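Local coordinates for hypothetical protein TT1465 (Thermus thermophilus, PDB 1WEK) that is of unknown function but belongs to the SLOG clan of proteins, with a Rossmann-like fold built on a parallel sheet and a six-chain assembly, at residues G62-E67 with E205-L210; A83-A88 with P110-A115; S15-R20 with L118-V123; E30-L35 with V94-N99. All coordinates share one frame; numbering follows the deposited sequence.

Contact 1 (G62-E67 with E205-L210); sequences GRALAE and EVVQAL
Ala64 and Leu65 meet Val207 and Leu210 through methyl groups alone, so there is no ring or planar group between them whose faces or edges could be filled. A flat neighbour, Phe70 in a loop, touches both Leu65 and Leu210. On helix 53-68, Ala64 points its CB toward the other helix. Its partner is Val207, with Ala64 CB and Val207 CG2 3.6 Å apart. Leu65 leaves its helix at an angle and reaches across only with its tip. Leu65 CD2 touches Leu210 CD1 at 3.6 Å. The same methyl is farther from the valine, with Leu65 CD2 and Val207 CG2 4.1 Å apart. The two leucine side chains pass each other at a slant.

Val207 has CG1 anti to its backbone N (chi1 180°). This turns CG2, the methyl beside N, to the neighbouring helix, where it meets both Ala64 and Leu65. Val207 also touches Leu61 and Ala68, one turn before and one turn after Ala64. Val207 thus meets residues on successive turns of helix 53-68. The backbones come nearest at Leu65 and Val207, whose CA atoms lie 6.2 Å apart.

The axes of the two short segments approach to 9.9 Å and cross at -25°, pointing roughly the same way. Val206 and Ala209 face Phe166 of strand 165-168. This is the usual arrangement of neighbouring helices lying side by side on one face of a parallel sheet in a Rossmann-like alpha/beta fold.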
loop_
_atom_site.group_PDB
_atom_site.type_symbol
_atom_site.label_atom_id
_atom_site.label_comp_id
_atom_site.label_asym_id
_atom_site.label_seq_id
_atom_site.Cartn_x
_atom_site.Cartn_y
_atom_site.Cartn_z
ATOM N N GLY A 62 -18.495 28.724 -20.611
ATOM C CA GLY A 62 -17.073 28.458 -20.493
ATOM C C GLY A 62 -16.266 29.738 -20.559
ATOM O O GLY A 62 -15.381 29.961 -19.740
ATOM N N ARG A 63 -16.569 30.578 -21.542
ATOM C CA ARG A 63 -15.883 31.851 -21.695
ATOM C C ARG A 63 -16.130 32.802 -20.500
ATOM O O ARG A 63 -15.208 33.480 -20.028
ATOM C CB ARG A 63 -16.340 32.523 -22.991
ATOM C CG ARG A 63 -15.902 33.962 -23.119
ATOM C CD ARG A 63 -16.997 34.786 -23.767
ATOM N NE ARG A 63 -16.929 34.759 -25.221
ATOM C CZ ARG A 63 -17.987 34.820 -26.023
ATOM N NH1 ARG A 63 -19.216 34.896 -25.519
ATOM N NH2 ARG A 63 -17.809 34.847 -27.336
ATOM N N ALA A 64 -17.371 32.863 -20.019
ATOM C CA ALA A 64 -17.692 33.747 -18.897
ATOM C C ALA A 64 -16.954 33.354 -17.616
ATOM O O ALA A 64 -16.372 34.206 -16.936
ATOM C CB ALA A 64 -19.165 33.753 -18.655
ATOM N N LEU A 65 -16.961 32.068 -17.289
ATOM C CA LEU A 65 -16.286 31.614 -16.076
ATOM C C LEU A 65 -14.787 31.941 -16.076
ATOM O O LEU A 65 -14.243 32.381 -15.070
ATOM C CB LEU A 65 -16.505 30.126 -15.900
ATOM C CG LEU A 65 -17.955 29.743 -15.608
ATOM C CD1 LEU A 65 -18.167 28.267 -15.930
ATOM C CD2 LEU A 65 -18.270 30.052 -14.146
ATOM N N ALA A 66 -14.126 31.720 -17.203
ATOM C CA ALA A 66 -12.702 32.029 -17.332
ATOM C C ALA A 66 -12.495 33.522 -17.102
ATOM O O ALA A 66 -11.594 33.940 -16.367
ATOM C CB ALA A 66 -12.216 31.657 -18.715
ATOM N N GLU A 67 -13.343 34.329 -17.731
ATOM C CA GLU A 67 -13.240 35.775 -17.590
ATOM C C GLU A 67 -13.351 36.166 -16.118
ATOM O O GLU A 67 -12.546 36.959 -15.610
ATOM C CB GLU A 67 -14.337 36.463 -18.416
ATOM C CG GLU A 67 -14.016 36.598 -19.905
ATOM C CD GLU A 67 -15.236 37.031 -20.727
ATOM O OE1 GLU A 67 -15.095 37.307 -21.941
ATOM O OE2 GLU A 67 -16.346 37.085 -20.157
ATOM N N GLU A 205 -26.437 34.676 -14.886
ATOM C CA GLU A 205 -26.948 34.489 -13.538
ATOM C C GLU A 205 -26.114 33.453 -12.811
ATOM O O GLU A 205 -25.870 33.571 -11.606
ATOM C CB GLU A 205 -28.420 34.069 -13.583
ATOM C CG GLU A 205 -29.042 33.842 -12.219
ATOM C CD GLU A 205 -30.554 33.910 -12.256
ATOM O OE1 GLU A 205 -31.170 33.135 -13.021
ATOM O OE2 GLU A 205 -31.127 34.750 -11.522
ATOM N N VAL A 206 -25.669 32.439 -13.546
ATOM C CA VAL A 206 -24.832 31.397 -12.959
ATOM C C VAL A 206 -23.480 31.966 -12.557
ATOM O O VAL A 206 -23.032 31.778 -11.423
ATOM C CB VAL A 206 -24.597 30.220 -13.946
ATOM C CG1 VAL A 206 -23.659 29.188 -13.316
ATOM C CG2 VAL A 206 -25.928 29.557 -14.292
ATOM N N VAL A 207 -22.828 32.669 -13.479
ATOM C CA VAL A 207 -21.526 33.236 -13.177
ATOM C C VAL A 207 -21.608 34.232 -12.025
ATOM O O VAL A 207 -20.739 34.252 -11.157
ATOM C CB VAL A 207 -20.925 33.930 -14.401
ATOM C CG1 VAL A 207 -19.571 34.505 -14.041
ATOM C CG2 VAL A 207 -20.802 32.932 -15.550
ATOM N N GLN A 208 -22.665 35.041 -12.008
ATOM C CA GLN A 208 -22.856 36.035 -10.952
ATOM C C GLN A 208 -22.976 35.377 -9.573
ATOM O O GLN A 208 -22.387 35.851 -8.601
ATOM C CB GLN A 208 -24.103 36.885 -11.248
ATOM C CG GLN A 208 -24.531 37.798 -10.102
ATOM C CD GLN A 208 -25.598 38.806 -10.514
ATOM O OE1 GLN A 208 -25.336 39.712 -11.309
ATOM N NE2 GLN A 208 -26.807 38.652 -9.978
ATOM N N ALA A 209 -23.742 34.290 -9.498
ATOM C CA ALA A 209 -23.930 33.562 -8.248
ATOM C C ALA A 209 -22.617 32.967 -7.767
ATOM O O ALA A 209 -22.331 32.976 -6.572
ATOM C CB ALA A 209 -24.953 32.455 -8.432
ATOM N N LEU A 210 -21.822 32.445 -8.697
ATOM C CA LEU A 210 -20.535 31.852 -8.348
ATOM C C LEU A 210 -19.534 32.922 -7.918
ATOM O O LEU A 210 -18.691 32.678 -7.056
ATOM C CB LEU A 210 -19.972 31.071 -9.535
ATOM C CG LEU A 210 -20.786 29.846 -9.962
ATOM C CD1 LEU A 210 -20.227 29.290 -11.257
ATOM C CD2 LEU A 210 -20.750 28.786 -8.862
#

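Contact 2 (A83-A88 with P110-A115); sequences AVNRGA and PYQTHA
Arg86 lies flat along the ring of Tyr111. Its CG is anti to the backbone N (chi1 -168°), and the chain stays extended as far as NE. The side chain therefore runs from CB to guanidinium in the same direction as the tyrosine, from its CB to its hydroxyl. Each carbon covers a different part of the ring. Arg86 CB sits over Tyr111 CD1 at 3.5 Å. Arg86 CG stands 3.5 Å from the centroid of the Tyr111 ring, only 6° off the normal, a CH-pi contact. Arg86 CD lies near CE1 and CZ. The guanidinium ends over the hydroxyl, with its plane 7° from that of the ring. Arg86 NE and Tyr111 OH are 3.3 Å apart, but the angle is too poor for a hydrogen bond. NE instead makes a salt bridge with Glu90, one turn on in the helix.

The arginine belongs to helix 79-90, the connection between parallel strands 71-74 and 95-100 in a beta-alpha-beta unit of the Rossmann-like fold. The tyrosine belongs to the loop leading into strand 114-118, at the end of that sheet within the chain. The CH-pi contact joins this loop to the helix. Pro110 CD lies 3.8 Å above the other face of the Tyr111 ring, toward its rim.

Asn85 has CG beside its backbone N and brings CB against the tyrosine backbone. Asn85 CB is 3.3 Å from Tyr111 O, and 3.8 Å from Tyr111 CB. Its amide is held by other residues: OD1 accepts from Thr74 and Asn109, and ND2 donates to Ser95 OG and Val96 O. Ser95 OG also bonds Tyr111 O.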
loop_
_atom_site.group_PDB
_atom_site.type_symbol
_atom_site.label_atom_id
_atom_site.label_comp_id
_atom_site.label_asym_id
_atom_site.label_seq_id
_atom_site.Cartn_x
_atom_site.Cartn_y
_atom_site.Cartn_z
ATOM N N ALA A 83 -17.541 22.471 -26.036
ATOM C CA ALA A 83 -17.841 23.895 -26.080
ATOM C C ALA A 83 -17.436 24.586 -24.780
ATOM O O ALA A 83 -16.863 25.679 -24.808
ATOM C CB ALA A 83 -19.322 24.119 -26.348
ATOM N N VAL A 84 -17.742 23.961 -23.640
ATOM C CA VAL A 84 -17.389 24.560 -22.356
ATOM C C VAL A 84 -15.875 24.673 -22.175
ATOM O O VAL A 84 -15.397 25.688 -21.691
ATOM C CB VAL A 84 -17.952 23.762 -21.164
ATOM C CG1 VAL A 84 -17.434 24.376 -19.851
ATOM C CG2 VAL A 84 -19.479 23.765 -21.198
ATOM N N ASN A 85 -15.129 23.629 -22.539
ATOM C CA ASN A 85 -13.664 23.660 -22.433
ATOM C C ASN A 85 -13.105 24.704 -23.406
ATOM O O ASN A 85 -12.151 25.429 -23.094
ATOM C CB ASN A 85 -13.052 22.309 -22.797
ATOM C CG ASN A 85 -13.218 21.264 -21.712
ATOM O OD1 ASN A 85 -13.802 20.211 -21.945
ATOM N ND2 ASN A 85 -12.681 21.538 -20.531
ATOM N N ARG A 86 -13.701 24.759 -24.597
ATOM C CA ARG A 86 -13.275 25.693 -25.629
ATOM C C ARG A 86 -13.467 27.142 -25.207
ATOM O O ARG A 86 -12.571 27.968 -25.370
ATOM C CB ARG A 86 -14.045 25.441 -26.918
ATOM C CG ARG A 86 -13.469 26.173 -28.126
ATOM C CD ARG A 86 -14.258 25.835 -29.385
ATOM N NE ARG A 86 -13.629 26.355 -30.591
ATOM C CZ ARG A 86 -14.111 26.167 -31.816
ATOM N NH1 ARG A 86 -15.228 25.471 -31.988
ATOM N NH2 ARG A 86 -13.478 26.676 -32.867
ATOM N N GLY A 87 -14.640 27.448 -24.674
ATOM C CA GLY A 87 -14.901 28.804 -24.246
ATOM C C GLY A 87 -13.869 29.253 -23.237
ATOM O O GLY A 87 -13.377 30.382 -23.297
ATOM N N ALA A 88 -13.538 28.358 -22.313
ATOM C CA ALA A 88 -12.569 28.640 -21.271
ATOM C C ALA A 88 -11.177 28.748 -21.872
ATOM O O ALA A 88 -10.469 29.736 -21.666
ATOM C CB ALA A 88 -12.591 27.543 -20.235
ATOM N N PRO A 110 -9.770 19.093 -27.914
ATOM C CA PRO A 110 -8.437 19.693 -27.826
ATOM C C PRO A 110 -8.351 20.969 -27.007
ATOM O O PRO A 110 -7.384 21.728 -27.143
ATOM C CB PRO A 110 -8.073 19.961 -29.287
ATOM C CG PRO A 110 -9.238 19.397 -30.109
ATOM C CD PRO A 110 -10.410 19.430 -29.190
ATOM N N TYR A 111 -9.335 21.212 -26.151
ATOM C CA TYR A 111 -9.332 22.444 -25.380
ATOM C C TYR A 111 -9.116 22.247 -23.895
ATOM O O TYR A 111 -9.766 22.890 -23.076
ATOM C CB TYR A 111 -10.637 23.198 -25.622
ATOM C CG TYR A 111 -10.946 23.361 -27.086
ATOM C CD1 TYR A 111 -12.023 22.698 -27.670
ATOM C CD2 TYR A 111 -10.139 24.151 -27.901
ATOM C CE1 TYR A 111 -12.295 22.813 -29.015
ATOM C CE2 TYR A 111 -10.400 24.272 -29.274
ATOM C CZ TYR A 111 -11.475 23.606 -29.821
ATOM O OH TYR A 111 -11.743 23.747 -31.173
ATOM N N GLN A 112 -8.184 21.375 -23.542
ATOM C CA GLN A 112 -7.926 21.121 -22.140
ATOM C C GLN A 112 -6.544 21.600 -21.695
ATOM O O GLN A 112 -5.534 21.185 -22.247
ATOM C CB GLN A 112 -8.080 19.625 -21.864
ATOM C CG GLN A 112 -9.443 19.049 -22.288
ATOM C CD GLN A 112 -9.499 17.527 -22.182
ATOM O OE1 GLN A 112 -10.135 16.851 -23.001
ATOM N NE2 GLN A 112 -8.836 16.983 -21.169
ATOM N N THR A 113 -6.505 22.484 -20.706
ATOM C CA THR A 113 -5.246 22.979 -20.162
ATOM C C THR A 113 -4.618 21.882 -19.299
ATOM O O THR A 113 -3.411 21.877 -19.058
ATOM C CB THR A 113 -5.479 24.242 -19.302
ATOM O OG1 THR A 113 -5.643 25.373 -20.168
ATOM C CG2 THR A 113 -4.309 24.502 -18.378
ATOM N N HIS A 114 -5.454 20.958 -18.838
ATOM C CA HIS A 114 -5.027 19.838 -18.009
ATOM C C HIS A 114 -5.942 18.665 -18.336
ATOM O O HIS A 114 -7.149 18.740 -18.116
ATOM C CB HIS A 114 -5.170 20.181 -16.528
ATOM C CG HIS A 114 -4.258 21.275 -16.063
ATOM N ND1 HIS A 114 -2.923 21.064 -15.781
ATOM C CD2 HIS A 114 -4.491 22.588 -15.826
ATOM C CE1 HIS A 114 -2.376 22.202 -15.389
ATOM N NE2 HIS A 114 -3.304 23.141 -15.408
ATOM N N ALA A 115 -5.367 17.590 -18.862
ATOM C CA ALA A 115 -6.139 16.418 -19.235
ATOM C C ALA A 115 -5.758 15.171 -18.443
ATOM O O ALA A 115 -4.588 14.805 -18.336
ATOM C CB ALA A 115 -5.976 16.152 -20.723
#

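Contact 3 (S15-R20 with L118-V123); sequences SWRLFR and LRYFFV
Tyr120 crosses Arg17 and Arg20 at about right angles. The Arg17 guanidinium is turned 85° from the tyrosine ring, and the Arg20 guanidinium 73°. Contact is made by the arginine chains. Arg17 CD lies 3.8 Å from Tyr120 OH, and Arg20 CD lies 3.9 Å from Tyr120 CE1. A water joins the hydroxyl to the backbone of Arg17: it donates to Arg17 O at 2.8 Å and is close to Tyr120 OH, in the plane of the ring.

Arg20 bends at chi3, which lays its guanidinium against Arg119. The two guanidinium planes are 42° apart and overlap only at their rims, with Arg20 NH2 3.4 Å from Arg119 NH2.

Tyr120 stands at the N-cap position, just before helix 121-130, and helix 17-34 runs on into contacts with other subunits. Arg119 O accepts from Lys159 of the second subunit. Arg119 NH1 forms a salt bridge with Glu101, and Arg20 NH1 has long, weak ion pairs with Glu101 and Glu24. The shared carboxylate of Glu101 probably offsets the like charges and lets the two guanidinium groups lie so close.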
loop_
_atom_site.group_PDB
_atom_site.type_symbol
_atom_site.label_atom_id
_atom_site.label_comp_id
_atom_site.label_asym_id
_atom_site.label_seq_id
_atom_site.Cartn_x
_atom_site.Cartn_y
_atom_site.Cartn_z
ATOM N N SER A 15 -8.473 -8.049 -6.302
ATOM C CA SER A 15 -8.020 -6.781 -5.733
ATOM C C SER A 15 -6.894 -6.068 -6.447
ATOM O O SER A 15 -6.622 -4.900 -6.153
ATOM C CB SER A 15 -7.624 -6.972 -4.274
ATOM O OG SER A 15 -8.755 -7.283 -3.480
ATOM N N TRP A 16 -6.226 -6.761 -7.363
ATOM C CA TRP A 16 -5.143 -6.157 -8.106
ATOM C C TRP A 16 -5.699 -4.980 -8.917
ATOM O O TRP A 16 -4.954 -4.155 -9.453
ATOM C CB TRP A 16 -4.489 -7.185 -9.035
ATOM C CG TRP A 16 -5.386 -7.688 -10.118
ATOM C CD1 TRP A 16 -6.198 -8.785 -10.070
ATOM C CD2 TRP A 16 -5.574 -7.104 -11.414
ATOM N NE1 TRP A 16 -6.879 -8.924 -11.260
ATOM C CE2 TRP A 16 -6.516 -7.904 -12.101
ATOM C CE3 TRP A 16 -5.040 -5.980 -12.060
ATOM C CZ2 TRP A 16 -6.935 -7.617 -13.408
ATOM C CZ3 TRP A 16 -5.461 -5.690 -13.367
ATOM C CH2 TRP A 16 -6.399 -6.510 -14.022
ATOM N N ARG A 17 -7.019 -4.896 -9.009
ATOM C CA ARG A 17 -7.624 -3.787 -9.731
ATOM C C ARG A 17 -7.388 -2.468 -9.001
ATOM O O ARG A 17 -7.367 -1.411 -9.621
ATOM C CB ARG A 17 -9.118 -4.021 -9.880
ATOM C CG ARG A 17 -9.464 -5.151 -10.816
ATOM C CD ARG A 17 -9.113 -4.778 -12.224
ATOM N NE ARG A 17 -9.498 -5.809 -13.173
ATOM C CZ ARG A 17 -9.299 -5.716 -14.482
ATOM N NH1 ARG A 17 -8.721 -4.625 -14.996
ATOM N NH2 ARG A 17 -9.649 -6.723 -15.272
ATOM N N LEU A 18 -7.198 -2.544 -7.684
ATOM C CA LEU A 18 -6.996 -1.370 -6.841
ATOM C C LEU A 18 -5.713 -0.585 -7.104
ATOM O O LEU A 18 -5.625 0.599 -6.773
ATOM C CB LEU A 18 -7.056 -1.782 -5.372
ATOM C CG LEU A 18 -8.429 -2.265 -4.890
ATOM C CD1 LEU A 18 -8.333 -2.913 -3.534
ATOM C CD2 LEU A 18 -9.368 -1.078 -4.831
ATOM N N PHE A 19 -4.718 -1.240 -7.683
ATOM C CA PHE A 19 -3.465 -0.572 -7.979
ATOM C C PHE A 19 -3.772 0.578 -8.932
ATOM O O PHE A 19 -3.411 1.720 -8.672
ATOM C CB PHE A 19 -2.473 -1.544 -8.633
ATOM C CG PHE A 19 -1.877 -2.536 -7.683
ATOM C CD1 PHE A 19 -1.176 -2.108 -6.555
ATOM C CD2 PHE A 19 -1.977 -3.899 -7.931
ATOM C CE1 PHE A 19 -0.579 -3.026 -5.687
ATOM C CE2 PHE A 19 -1.385 -4.828 -7.063
ATOM C CZ PHE A 19 -0.686 -4.391 -5.942
ATOM N N ARG A 20 -4.472 0.272 -10.017
ATOM C CA ARG A 20 -4.823 1.294 -10.996
ATOM C C ARG A 20 -5.777 2.338 -10.404
ATOM O O ARG A 20 -5.570 3.546 -10.563
ATOM C CB ARG A 20 -5.457 0.644 -12.224
ATOM C CG ARG A 20 -5.727 1.601 -13.363
ATOM C CD ARG A 20 -6.701 0.965 -14.334
ATOM N NE ARG A 20 -6.048 0.280 -15.447
ATOM C CZ ARG A 20 -5.680 0.882 -16.573
ATOM N NH1 ARG A 20 -5.898 2.185 -16.735
ATOM N NH2 ARG A 20 -5.103 0.183 -17.538
ATOM N N LEU A 118 -9.080 8.553 -17.136
ATOM C CA LEU A 118 -9.494 7.628 -16.097
ATOM C C LEU A 118 -10.276 6.456 -16.679
ATOM O O LEU A 118 -11.089 6.632 -17.581
ATOM C CB LEU A 118 -10.390 8.391 -15.111
ATOM C CG LEU A 118 -9.792 9.685 -14.546
ATOM C CD1 LEU A 118 -10.898 10.608 -14.025
ATOM C CD2 LEU A 118 -8.795 9.334 -13.453
ATOM N N ARG A 119 -10.044 5.263 -16.154
ATOM C CA ARG A 119 -10.757 4.082 -16.622
ATOM C C ARG A 119 -12.087 3.941 -15.876
ATOM O O ARG A 119 -13.036 3.342 -16.379
ATOM C CB ARG A 119 -9.913 2.820 -16.380
ATOM C CG ARG A 119 -8.808 2.539 -17.411
ATOM C CD ARG A 119 -9.392 2.038 -18.751
ATOM N NE ARG A 119 -8.604 0.963 -19.371
ATOM C CZ ARG A 119 -7.432 1.126 -19.987
ATOM N NH1 ARG A 119 -6.880 2.329 -20.084
ATOM N NH2 ARG A 119 -6.804 0.081 -20.512
ATOM N N TYR A 120 -12.158 4.533 -14.687
ATOM C CA TYR A 120 -13.337 4.408 -13.833
ATOM C C TYR A 120 -14.232 5.606 -13.595
ATOM O O TYR A 120 -13.777 6.662 -13.152
ATOM C CB TYR A 120 -12.884 3.862 -12.489
ATOM C CG TYR A 120 -12.229 2.517 -12.617
ATOM C CD1 TYR A 120 -10.836 2.373 -12.523
ATOM C CD2 TYR A 120 -13.000 1.377 -12.846
ATOM C CE1 TYR A 120 -10.235 1.119 -12.646
ATOM C CE2 TYR A 120 -12.408 0.123 -12.975
ATOM C CZ TYR A 120 -11.034 -0.001 -12.865
ATOM O OH TYR A 120 -10.481 -1.263 -12.903
ATOM N N PHE A 121 -15.522 5.429 -13.872
ATOM C CA PHE A 121 -16.489 6.500 -13.663
ATOM C C PHE A 121 -16.444 7.006 -12.218
ATOM O O PHE A 121 -16.425 8.217 -11.987
ATOM C CB PHE A 121 -17.916 6.030 -13.986
ATOM C CG PHE A 121 -18.299 6.168 -15.442
ATOM C CD1 PHE A 121 -18.401 5.051 -16.261
ATOM C CD2 PHE A 121 -18.547 7.415 -15.991
ATOM C CE1 PHE A 121 -18.743 5.175 -17.602
ATOM C CE2 PHE A 121 -18.893 7.550 -17.338
ATOM C CZ PHE A 121 -18.990 6.425 -18.143
ATOM N N PHE A 122 -16.420 6.092 -11.245
ATOM C CA PHE A 122 -16.406 6.528 -9.855
ATOM C C PHE A 122 -15.206 7.425 -9.500
ATOM O O PHE A 122 -15.374 8.422 -8.804
ATOM C CB PHE A 122 -16.541 5.331 -8.887
ATOM C CG PHE A 122 -15.356 4.396 -8.853
ATOM C CD1 PHE A 122 -14.246 4.680 -8.063
ATOM C CD2 PHE A 122 -15.383 3.191 -9.550
ATOM C CE1 PHE A 122 -13.184 3.772 -7.962
ATOM C CE2 PHE A 122 -14.334 2.282 -9.456
ATOM C CZ PHE A 122 -13.230 2.569 -8.659
ATOM N N VAL A 123 -14.009 7.107 -9.980
ATOM C CA VAL A 123 -12.863 7.979 -9.682
ATOM C C VAL A 123 -13.138 9.373 -10.266
ATOM O O VAL A 123 -12.975 10.387 -9.603
ATOM C CB VAL A 123 -11.552 7.450 -10.296
ATOM C CG1 VAL A 123 -10.423 8.457 -10.041
ATOM C CG2 VAL A 123 -11.202 6.091 -9.683
HETATM O O HOH W 1 -8.035 -1.026 -12.345
#

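Contact 4 (E30-L35 with V94-N99); sequences ETLSEL and VSVGLN
Leu32 and Leu35 pack on Val94 and Val96, joining the later part of helix 17-34 and the residue that follows it to strand 95-100 of the parallel sheet. This is helix-on-sheet packing in a Rossmann-like alpha/beta fold.

The contact across the two segments is apolar. Leu32 is on the helix and Leu35 follows in the loop just after it; both bring the ends of their side chains to the valines. Val94, just before the strand, and Val96 in it both point toward the leucines. Leu35 touches both valines: Leu35 CD1 is 4.2 Å from Val94 CG1. Leu32 comes in at a slant, with Leu32 CD2 4.1 Å from Val96 CG1. Val96 thus receives one leucine on each methyl. Leu32 and Leu98 also rest on Leu127, so helix 121-130 continues this apolar layer.

The hydrogen bonds belong to each side separately. In segment 30-35, Glu34 N donates to Thr31 O at 3.1 Å. A weaker bond runs from Leu35 N to Leu32 O, 3.3 Å long. The strand is paired on both edges: Val96 bonds through its backbone to strand 71-74, and Ser95 and Gly97 bond to His114 of strand 114-118.

Glu30 faces another subunit: its OE2 forms a salt bridge with Arg17 NH2 of the third subunit.

Val96 has CG1 anti to its backbone N (chi1 -179°). Its CG2 points at Leu35, tip to tip, with Val96 CG2 3.7 Å from Leu35 CD1.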
loop_
_atom_site.group_PDB
_atom_site.type_symbol
_atom_site.label_atom_id
_atom_site.label_comp_id
_atom_site.label_asym_id
_atom_site.label_seq_id
_atom_site.Cartn_x
_atom_site.Cartn_y
_atom_site.Cartn_z
ATOM N N GLU A 30 -3.149 14.923 -6.872
ATOM C CA GLU A 30 -1.911 15.672 -7.110
ATOM C C GLU A 30 -2.113 16.768 -8.134
ATOM O O GLU A 30 -1.648 17.889 -7.964
ATOM C CB GLU A 30 -0.794 14.740 -7.600
ATOM C CG GLU A 30 -0.395 13.648 -6.614
ATOM C CD GLU A 30 0.703 12.727 -7.141
ATOM O OE1 GLU A 30 0.758 12.483 -8.365
ATOM O OE2 GLU A 30 1.505 12.228 -6.322
ATOM N N THR A 31 -2.822 16.433 -9.199
ATOM C CA THR A 31 -3.081 17.371 -10.275
ATOM C C THR A 31 -4.050 18.484 -9.897
ATOM O O THR A 31 -3.683 19.659 -9.903
ATOM C CB THR A 31 -3.606 16.614 -11.498
ATOM O OG1 THR A 31 -2.626 15.652 -11.890
ATOM C CG2 THR A 31 -3.876 17.547 -12.650
ATOM N N LEU A 32 -5.280 18.128 -9.550
ATOM C CA LEU A 32 -6.272 19.142 -9.202
ATOM C C LEU A 32 -5.879 19.979 -7.994
ATOM O O LEU A 32 -6.235 21.147 -7.921
ATOM C CB LEU A 32 -7.650 18.495 -8.970
ATOM C CG LEU A 32 -8.179 17.602 -10.107
ATOM C CD1 LEU A 32 -9.667 17.352 -9.935
ATOM C CD2 LEU A 32 -7.922 18.268 -11.453
ATOM N N SER A 33 -5.155 19.390 -7.044
ATOM C CA SER A 33 -4.721 20.122 -5.848
ATOM C C SER A 33 -3.789 21.286 -6.163
ATOM O O SER A 33 -3.779 22.285 -5.449
ATOM C CB SER A 33 -3.997 19.198 -4.868
ATOM O OG SER A 33 -4.919 18.421 -4.139
ATOM N N GLU A 34 -3.000 21.148 -7.224
ATOM C CA GLU A 34 -2.058 22.191 -7.611
ATOM C C GLU A 34 -2.695 23.390 -8.293
ATOM O O GLU A 34 -2.146 24.489 -8.244
ATOM C CB GLU A 34 -0.981 21.620 -8.528
ATOM C CG GLU A 34 -0.139 20.532 -7.905
ATOM C CD GLU A 34 0.835 19.934 -8.897
ATOM O OE1 GLU A 34 1.514 18.943 -8.547
ATOM O OE2 GLU A 34 0.921 20.458 -10.030
ATOM N N LEU A 35 -3.839 23.197 -8.939
ATOM C CA LEU A 35 -4.490 24.319 -9.611
ATOM C C LEU A 35 -4.678 25.458 -8.616
ATOM O O LEU A 35 -4.890 25.224 -7.426
ATOM C CB LEU A 35 -5.827 23.880 -10.207
ATOM C CG LEU A 35 -5.650 22.731 -11.205
ATOM C CD1 LEU A 35 -6.975 22.418 -11.887
ATOM C CD2 LEU A 35 -4.599 23.109 -12.237
ATOM N N VAL A 94 -8.074 28.266 -17.156
ATOM C CA VAL A 94 -7.727 26.882 -16.881
ATOM C C VAL A 94 -8.888 25.991 -17.359
ATOM O O VAL A 94 -10.033 26.172 -16.928
ATOM C CB VAL A 94 -7.544 26.655 -15.374
ATOM C CG1 VAL A 94 -7.453 25.156 -15.074
ATOM C CG2 VAL A 94 -6.299 27.392 -14.886
ATOM N N SER A 95 -8.596 25.041 -18.246
ATOM C CA SER A 95 -9.629 24.136 -18.732
ATOM C C SER A 95 -9.227 22.694 -18.431
ATOM O O SER A 95 -8.247 22.201 -18.984
ATOM C CB SER A 95 -9.835 24.309 -20.242
ATOM O OG SER A 95 -10.913 23.507 -20.694
ATOM N N VAL A 96 -9.990 22.021 -17.569
ATOM C CA VAL A 96 -9.693 20.639 -17.199
ATOM C C VAL A 96 -10.670 19.608 -17.769
ATOM O O VAL A 96 -11.891 19.823 -17.841
ATOM C CB VAL A 96 -9.650 20.471 -15.652
ATOM C CG1 VAL A 96 -9.305 19.028 -15.291
ATOM C CG2 VAL A 96 -8.614 21.434 -15.041
ATOM N N GLY A 97 -10.120 18.475 -18.179
ATOM C CA GLY A 97 -10.945 17.416 -18.717
ATOM C C GLY A 97 -10.670 16.149 -17.935
ATOM O O GLY A 97 -9.513 15.775 -17.747
ATOM N N LEU A 98 -11.728 15.510 -17.449
ATOM C CA LEU A 98 -11.585 14.263 -16.702
ATOM C C LEU A 98 -12.100 13.196 -17.667
ATOM O O LEU A 98 -13.187 12.648 -17.497
ATOM C CB LEU A 98 -12.437 14.310 -15.427
ATOM C CG LEU A 98 -12.183 15.443 -14.418
ATOM C CD1 LEU A 98 -13.173 15.338 -13.263
ATOM C CD2 LEU A 98 -10.760 15.356 -13.894
ATOM N N ASN A 99 -11.295 12.919 -18.687
ATOM C CA ASN A 99 -11.643 11.975 -19.740
ATOM C C ASN A 99 -11.860 10.555 -19.260
ATOM O O ASN A 99 -11.072 10.009 -18.485
ATOM C CB ASN A 99 -10.570 12.024 -20.835
ATOM C CG ASN A 99 -10.223 13.452 -21.237
ATOM O OD1 ASN A 99 -9.369 14.085 -20.618
ATOM N ND2 ASN A 99 -10.909 13.976 -22.247
#

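Contacts 1 and 4 are small, apolar and partly buried. Contact 1 joins two helices, and contact 4 sets a helix on the sheet. Contact 2 is also partly buried but mixes a CH-pi contact with polar atoms. Contact 3 lies at the chain's surface and is charged and watered; like contact 4 it reaches the second subunit. Contacts 3 and 4 share helix 17-34, one near each end. Contacts 2 and 4 reach neighbouring strands of the same sheet, and their centres are 11 Å apart. Contacts 1 and 2 touch where helices 53-68 and 79-90 pack together. Contacts 1 and 3 lie on opposite sides of the chain's centre.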